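PDB 3RJA: carbohydrate oxidase from Microdochium nivale, which oxidises the C1 hydroxyl of mono-, oligo- and polysaccharides to lactones with its FAD cofactor, passing the electrons to molecular oxygen to give hydrogen peroxide. Local coordinates for residues A[221-235]-A[329-343]. Sequence-based numbering, arbitrary orientation.
With ZN (zinc ion), chain F; NAG (2-acetamido-2-deoxy-beta-D-glucopyranose), chain C.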
loop_
_atom_site.group_PDB
_atom_site.type_symbol
_atom_site.label_atom_id
_atom_site.label_comp_id
_atom_site.label_asym_id
_atom_site.label_seq_id
_atom_site.Cartn_x
_atom_site.Cartn_y
_atom_site.Cartn_z
ATOM N N LYS A 221 3.977 16.345 -25.301
ATOM C CA LYS A 221 2.779 16.931 -25.911
ATOM C C LYS A 221 2.103 15.991 -26.886
ATOM O O LYS A 221 1.001 16.276 -27.339
ATOM C CB LYS A 221 3.118 18.247 -26.646
ATOM C CG LYS A 221 3.821 19.331 -25.798
ATOM C CD LYS A 221 3.083 19.559 -24.483
ATOM C CE LYS A 221 3.565 20.809 -23.779
ATOM N NZ LYS A 221 3.081 20.790 -22.370
ATOM N N ASN A 222 2.745 14.872 -27.221
ATOM C CA ASN A 222 2.130 13.916 -28.137
ATOM C C ASN A 222 2.583 12.481 -27.923
ATOM O O ASN A 222 3.522 12.224 -27.161
ATOM C CB ASN A 222 2.350 14.335 -29.596
ATOM C CG ASN A 222 3.827 14.438 -29.967
ATOM O OD1 ASN A 222 4.641 13.570 -29.616
ATOM N ND2 ASN A 222 4.178 15.502 -30.693
ATOM N N LYS A 223 1.905 11.559 -28.597
ATOM C CA LYS A 223 2.175 10.136 -28.473
ATOM C C LYS A 223 3.648 9.806 -28.655
ATOM O O LYS A 223 4.216 9.034 -27.859
ATOM C CB LYS A 223 1.321 9.325 -29.463
ATOM C CG LYS A 223 -0.158 9.207 -29.060
ATOM C CD LYS A 223 -0.940 8.634 -30.235
ATOM C CE LYS A 223 -2.428 8.726 -30.075
ATOM N NZ LYS A 223 -3.070 7.579 -30.755
ATOM N N THR A 224 4.264 10.388 -29.691
ATOM C CA THR A 224 5.651 10.053 -30.030
ATOM C C THR A 224 6.629 10.393 -28.924
ATOM O O THR A 224 7.420 9.523 -28.549
ATOM C CB THR A 224 6.087 10.587 -31.428
ATOM O OG1 THR A 224 5.333 9.888 -32.418
ATOM C CG2 THR A 224 7.569 10.304 -31.700
ATOM N N SER A 225 6.536 11.617 -28.385
ATOM C CA SER A 225 7.364 12.050 -27.261
ATOM C C SER A 225 7.144 11.174 -26.018
ATOM O O SER A 225 8.116 10.776 -25.336
ATOM C CB SER A 225 7.087 13.523 -26.926
ATOM O OG SER A 225 7.276 14.363 -28.060
ATOM N N ALA A 226 5.874 10.864 -25.722
ATOM C CA ALA A 226 5.546 10.032 -24.561
ATOM C C ALA A 226 6.110 8.610 -24.692
ATOM O O ALA A 226 6.599 8.033 -23.714
ATOM C CB ALA A 226 4.033 9.983 -24.350
ATOM N N LEU A 227 6.035 8.061 -25.902
ATOM C CA LEU A 227 6.542 6.727 -26.217
ATOM C C LEU A 227 8.066 6.677 -26.023
ATOM O O LEU A 227 8.593 5.757 -25.373
ATOM C CB LEU A 227 6.191 6.432 -27.669
ATOM C CG LEU A 227 5.696 5.110 -28.254
ATOM C CD1 LEU A 227 4.751 4.363 -27.346
ATOM C CD2 LEU A 227 5.042 5.401 -29.628
ATOM N N LYS A 228 8.767 7.679 -26.566
ATOM C CA LYS A 228 10.220 7.782 -26.409
ATOM C C LYS A 228 10.632 8.067 -24.963
ATOM O O LYS A 228 11.685 7.626 -24.535
ATOM C CB LYS A 228 10.808 8.876 -27.310
ATOM C CG LYS A 228 10.802 8.595 -28.817
ATOM C CD LYS A 228 11.546 9.737 -29.559
ATOM C CE LYS A 228 10.937 10.116 -30.934
ATOM N NZ LYS A 228 10.882 8.988 -31.928
ATOM N N GLY A 229 9.824 8.834 -24.229
ATOM C CA GLY A 229 10.181 9.214 -22.870
ATOM C C GLY A 229 10.031 8.035 -21.918
ATOM O O GLY A 229 10.920 7.753 -21.131
ATOM N N ILE A 230 8.910 7.332 -22.012
ATOM C CA ILE A 230 8.701 6.152 -21.200
ATOM C C ILE A 230 9.744 5.069 -21.502
ATOM O O ILE A 230 10.203 4.405 -20.575
ATOM C CB ILE A 230 7.258 5.583 -21.333
ATOM C CG1 ILE A 230 6.246 6.602 -20.800
ATOM C CG2 ILE A 230 7.149 4.193 -20.590
ATOM C CD1 ILE A 230 4.826 6.409 -21.338
ATOM N N GLU A 231 10.136 4.908 -22.774
ATOM C CA GLU A 231 11.194 3.932 -23.124
ATOM C C GLU A 231 12.481 4.360 -22.411
ATOM O O GLU A 231 13.170 3.545 -21.794
ATOM C CB GLU A 231 11.420 3.851 -24.666
ATOM C CG GLU A 231 12.873 3.360 -25.085
ATOM C CD GLU A 231 12.955 1.819 -25.127
ATOM O OE1 GLU A 231 11.880 1.175 -25.163
ATOM O OE2 GLU A 231 14.068 1.247 -25.121
ATOM N N ALA A 232 12.804 5.648 -22.490
ATOM C CA ALA A 232 14.056 6.152 -21.911
ATOM C C ALA A 232 14.082 5.972 -20.389
ATOM O O ALA A 232 15.111 5.649 -19.801
ATOM C CB ALA A 232 14.269 7.651 -22.294
ATOM N N VAL A 233 12.939 6.168 -19.747
ATOM C CA VAL A 233 12.888 6.023 -18.287
ATOM C C VAL A 233 13.053 4.547 -17.924
ATOM O O VAL A 233 13.754 4.233 -16.966
ATOM C CB VAL A 233 11.606 6.625 -17.684
ATOM C CG1 VAL A 233 11.553 6.385 -16.142
ATOM C CG2 VAL A 233 11.506 8.144 -18.024
ATOM N N GLU A 234 12.479 3.633 -18.714
ATOM C CA GLU A 234 12.631 2.222 -18.370
ATOM C C GLU A 234 14.089 1.798 -18.468
ATOM O O GLU A 234 14.570 1.024 -17.605
ATOM C CB GLU A 234 11.742 1.279 -19.179
ATOM C CG GLU A 234 12.041 -0.196 -18.794
ATOM C CD GLU A 234 11.023 -1.201 -19.310
ATOM O OE1 GLU A 234 9.803 -0.856 -19.324
ATOM O OE2 GLU A 234 11.434 -2.350 -19.690
ATOM N N ASP A 235 14.794 2.319 -19.485
ATOM C CA ASP A 235 16.217 2.005 -19.677
ATOM C C ASP A 235 17.026 2.421 -18.461
ATOM O O ASP A 235 17.847 1.648 -17.938
ATOM C CB ASP A 235 16.814 2.728 -20.919
ATOM C CG ASP A 235 16.282 2.187 -22.237
ATOM O OD1 ASP A 235 15.809 1.036 -22.276
ATOM O OD2 ASP A 235 16.354 2.919 -23.251
ATOM N N ILE A 329 7.432 -2.472 -19.605
ATOM C CA ILE A 329 6.301 -1.902 -20.362
ATOM C C ILE A 329 6.585 -1.861 -21.891
ATOM O O ILE A 329 5.713 -1.510 -22.696
ATOM C CB ILE A 329 5.881 -0.501 -19.818
ATOM C CG1 ILE A 329 4.406 -0.207 -20.174
ATOM C CG2 ILE A 329 6.856 0.570 -20.304
ATOM C CD1 ILE A 329 3.825 1.079 -19.550
ATOM N N LYS A 330 7.811 -2.197 -22.277
ATOM C CA LYS A 330 8.232 -2.103 -23.699
ATOM C C LYS A 330 7.331 -2.898 -24.666
ATOM O O LYS A 330 6.766 -3.941 -24.316
ATOM C CB LYS A 330 9.710 -2.503 -23.871
ATOM C CG LYS A 330 10.674 -1.534 -23.205
ATOM C CD LYS A 330 12.110 -2.045 -23.289
ATOM C CE LYS A 330 13.062 -1.051 -22.647
ATOM N NZ LYS A 330 14.476 -1.493 -22.748
ATOM N N GLY A 331 7.183 -2.381 -25.874
ATOM C CA GLY A 331 6.540 -3.132 -26.952
ATOM C C GLY A 331 5.150 -2.606 -27.234
ATOM O O GLY A 331 4.890 -1.397 -27.190
ATOM N N ASP A 332 4.237 -3.519 -27.507
ATOM C CA ASP A 332 2.871 -3.107 -27.748
ATOM C C ASP A 332 2.193 -2.542 -26.501
ATOM O O ASP A 332 1.285 -1.722 -26.632
ATOM C CB ASP A 332 2.069 -4.245 -28.358
ATOM C CG ASP A 332 2.378 -4.435 -29.831
ATOM O OD1 ASP A 332 2.886 -3.482 -30.466
ATOM O OD2 ASP A 332 2.122 -5.536 -30.351
ATOM N N ALA A 333 2.656 -2.952 -25.317
ATOM C CA ALA A 333 2.101 -2.471 -24.039
ATOM C C ALA A 333 2.181 -0.945 -23.925
ATOM O O ALA A 333 1.172 -0.269 -23.697
ATOM C CB ALA A 333 2.791 -3.149 -22.845
ATOM N N VAL A 334 3.370 -0.397 -24.123
ATOM C CA VAL A 334 3.520 1.045 -24.023
ATOM C C VAL A 334 2.828 1.758 -25.196
ATOM O O VAL A 334 2.245 2.839 -25.028
ATOM C CB VAL A 334 4.995 1.501 -23.860
ATOM C CG1 VAL A 334 5.876 1.104 -25.114
ATOM C CG2 VAL A 334 5.045 3.007 -23.560
ATOM N N LYS A 335 2.871 1.142 -26.371
ATOM C CA LYS A 335 2.163 1.683 -27.525
ATOM C C LYS A 335 0.680 1.810 -27.208
ATOM O O LYS A 335 0.097 2.858 -27.436
ATOM C CB LYS A 335 2.391 0.810 -28.781
ATOM C CG LYS A 335 1.911 1.494 -30.100
ATOM C CD LYS A 335 1.914 0.496 -31.290
ATOM C CE LYS A 335 3.197 -0.372 -31.303
ATOM N NZ LYS A 335 3.298 -1.332 -32.448
ATOM N N ASN A 336 0.084 0.741 -26.668
ATOM C CA ASN A 336 -1.347 0.727 -26.357
ATOM C C ASN A 336 -1.607 1.689 -25.210
ATOM O O ASN A 336 -2.592 2.407 -25.223
ATOM C CB ASN A 336 -1.819 -0.684 -25.955
ATOM C CG ASN A 336 -1.690 -1.689 -27.079
ATOM O OD1 ASN A 336 -1.511 -1.303 -28.233
ATOM N ND2 ASN A 336 -1.773 -2.987 -26.755
ATOM N N PHE A 337 -0.711 1.709 -24.228
ATOM C CA PHE A 337 -0.862 2.603 -23.076
ATOM C C PHE A 337 -0.955 4.069 -23.523
ATOM O O PHE A 337 -1.851 4.799 -23.114
ATOM C CB PHE A 337 0.301 2.415 -22.086
ATOM C CG PHE A 337 0.250 3.349 -20.902
ATOM C CD1 PHE A 337 0.820 4.619 -20.966
ATOM C CD2 PHE A 337 -0.356 2.954 -19.728
ATOM C CE1 PHE A 337 0.789 5.493 -19.873
ATOM C CE2 PHE A 337 -0.397 3.824 -18.627
ATOM C CZ PHE A 337 0.179 5.086 -18.705
ATOM N N VAL A 338 -0.005 4.486 -24.358
ATOM C CA VAL A 338 0.074 5.859 -24.866
ATOM C C VAL A 338 -1.087 6.225 -25.822
ATOM O O VAL A 338 -1.562 7.367 -25.788
ATOM C CB VAL A 338 1.472 6.128 -25.479
ATOM C CG1 VAL A 338 1.523 7.474 -26.203
ATOM C CG2 VAL A 338 2.559 6.085 -24.347
ATOM N N ASP A 339 -1.535 5.265 -26.648
ATOM C CA ASP A 339 -2.733 5.456 -27.496
ATOM C C ASP A 339 -3.949 5.871 -26.639
ATOM O O ASP A 339 -4.599 6.892 -26.908
ATOM C CB ASP A 339 -3.039 4.182 -28.304
ATOM C CG ASP A 339 -2.175 4.056 -29.581
ATOM O OD1 ASP A 339 -1.528 5.031 -30.015
ATOM O OD2 ASP A 339 -2.154 2.961 -30.160
ATOM N N TYR A 340 -4.209 5.090 -25.579
ATOM C CA TYR A 340 -5.309 5.340 -24.650
ATOM C C TYR A 340 -5.105 6.644 -23.890
ATOM O O TYR A 340 -6.022 7.431 -23.735
ATOM C CB TYR A 340 -5.380 4.164 -23.659
ATOM C CG TYR A 340 -6.717 3.976 -22.973
ATOM C CD1 TYR A 340 -7.016 4.634 -21.780
ATOM C CD2 TYR A 340 -7.681 3.130 -23.521
ATOM C CE1 TYR A 340 -8.262 4.446 -21.144
ATOM C CE2 TYR A 340 -8.901 2.917 -22.896
ATOM C CZ TYR A 340 -9.184 3.580 -21.706
ATOM O OH TYR A 340 -10.403 3.381 -21.104
ATOM N N TYR A 341 -3.882 6.867 -23.419
ATOM C CA TYR A 341 -3.506 8.106 -22.723
ATOM C C TYR A 341 -4.038 9.318 -23.502
ATOM O O TYR A 341 -4.748 10.176 -22.938
ATOM C CB TYR A 341 -1.981 8.168 -22.673
ATOM C CG TYR A 341 -1.329 9.173 -21.769
ATOM C CD1 TYR A 341 -2.059 10.183 -21.099
ATOM C CD2 TYR A 341 0.059 9.122 -21.576
ATOM C CE1 TYR A 341 -1.408 11.109 -20.261
ATOM C CE2 TYR A 341 0.702 10.040 -20.760
ATOM C CZ TYR A 341 -0.019 11.026 -20.104
ATOM O OH TYR A 341 0.670 11.878 -19.264
ATOM N N PHE A 342 -3.687 9.374 -24.792
ATOM C CA PHE A 342 -3.984 10.548 -25.635
ATOM C C PHE A 342 -5.384 10.553 -26.250
ATOM O O PHE A 342 -6.013 11.603 -26.291
ATOM C CB PHE A 342 -2.889 10.795 -26.701
ATOM C CG PHE A 342 -1.643 11.416 -26.134
ATOM C CD1 PHE A 342 -0.669 10.617 -25.518
ATOM C CD2 PHE A 342 -1.456 12.793 -26.167
ATOM C CE1 PHE A 342 0.477 11.186 -24.951
ATOM C CE2 PHE A 342 -0.299 13.379 -25.600
ATOM C CZ PHE A 342 0.670 12.569 -25.001
ATOM N N ASP A 343 -5.860 9.396 -26.711
ATOM C CA ASP A 343 -7.172 9.315 -27.366
ATOM C C ASP A 343 -8.367 9.188 -26.398
ATOM O O ASP A 343 -9.485 9.591 -26.745
ATOM C CB ASP A 343 -7.213 8.162 -28.372
ATOM C CG ASP A 343 -6.074 8.241 -29.399
ATOM O OD1 ASP A 343 -5.505 9.340 -29.594
ATOM O OD2 ASP A 343 -5.741 7.200 -29.990
HETATM ZN ZN ZN F . 15.843 2.023 -24.960
HETATM C C1 NAG C . 5.527 15.711 -31.145
HETATM C C2 NAG C . 5.460 15.999 -32.637
HETATM C C3 NAG C . 6.868 15.955 -33.187
HETATM C C4 NAG C . 7.721 16.956 -32.427
HETATM C C5 NAG C . 7.538 16.875 -30.904
HETATM C C6 NAG C . 8.091 18.138 -30.270
HETATM C C7 NAG C . 5.059 13.996 -33.977
HETATM C C8 NAG C . 4.046 13.142 -34.684
HETATM N N2 NAG C . 4.595 15.076 -33.352
HETATM O O3 NAG C . 6.881 16.274 -34.562
HETATM O O4 NAG C . 9.058 16.689 -32.786
HETATM O O5 NAG C . 6.178 16.787 -30.522
HETATM O O6 NAG C . 8.344 19.051 -31.309
HETATM O O7 NAG C . 6.248 13.691 -33.988
#
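In an antiparallel helix pair, 223-235 against 332-343 with 140° between N-to-C directions, Val338 is a knob in the hole formed by Lys223, Ala226, Leu227 and Ile230. Its CG1 lies 3.5 Å from Lys223 O, while CG2 meets Ile230 CD1. With CG1 beside the backbone N (chi1 -64°) and CG2 anti to it, Ile230 sends CG2 to Ile329 CG2 (3.6 Å) and Val334 CG2. The Phe342 ring lays one face over the first turn, with Lys223 N above its centre, and turns its edge to Ala226 CB. Lys223, itself a knob among Val338, Asp339, Phe342 and Asp343, salt-bridges through NZ to Asp343 OD2 on the syn side (2.8 Å) and Asp339 OD1 from above the carboxylate plane (3.1 Å). Were Lys223 an alanine, both aspartates would probably lose their shared cation, and Phe342 the aliphatic chain beside it. Both helices pack on the eight-stranded antiparallel sheet, through Val233 and Phe337 among others. Glu234 OE1 accepts from Ile329 N (2.9 Å, 165°) and Trp384 NE1; its OE2 hydrogen-bonds Ser328 and salt-bridges Arg238. The extended Lys330 crosses Glu231 at about a right angle, its NZ salt-bridging Asp235 OD1 (2.9 Å); Glu231 OE2 and Asp235 OD2 bind zinc. Asn222, glycosylated through ND2, caps helix 223-235 by accepting from Ser225 N.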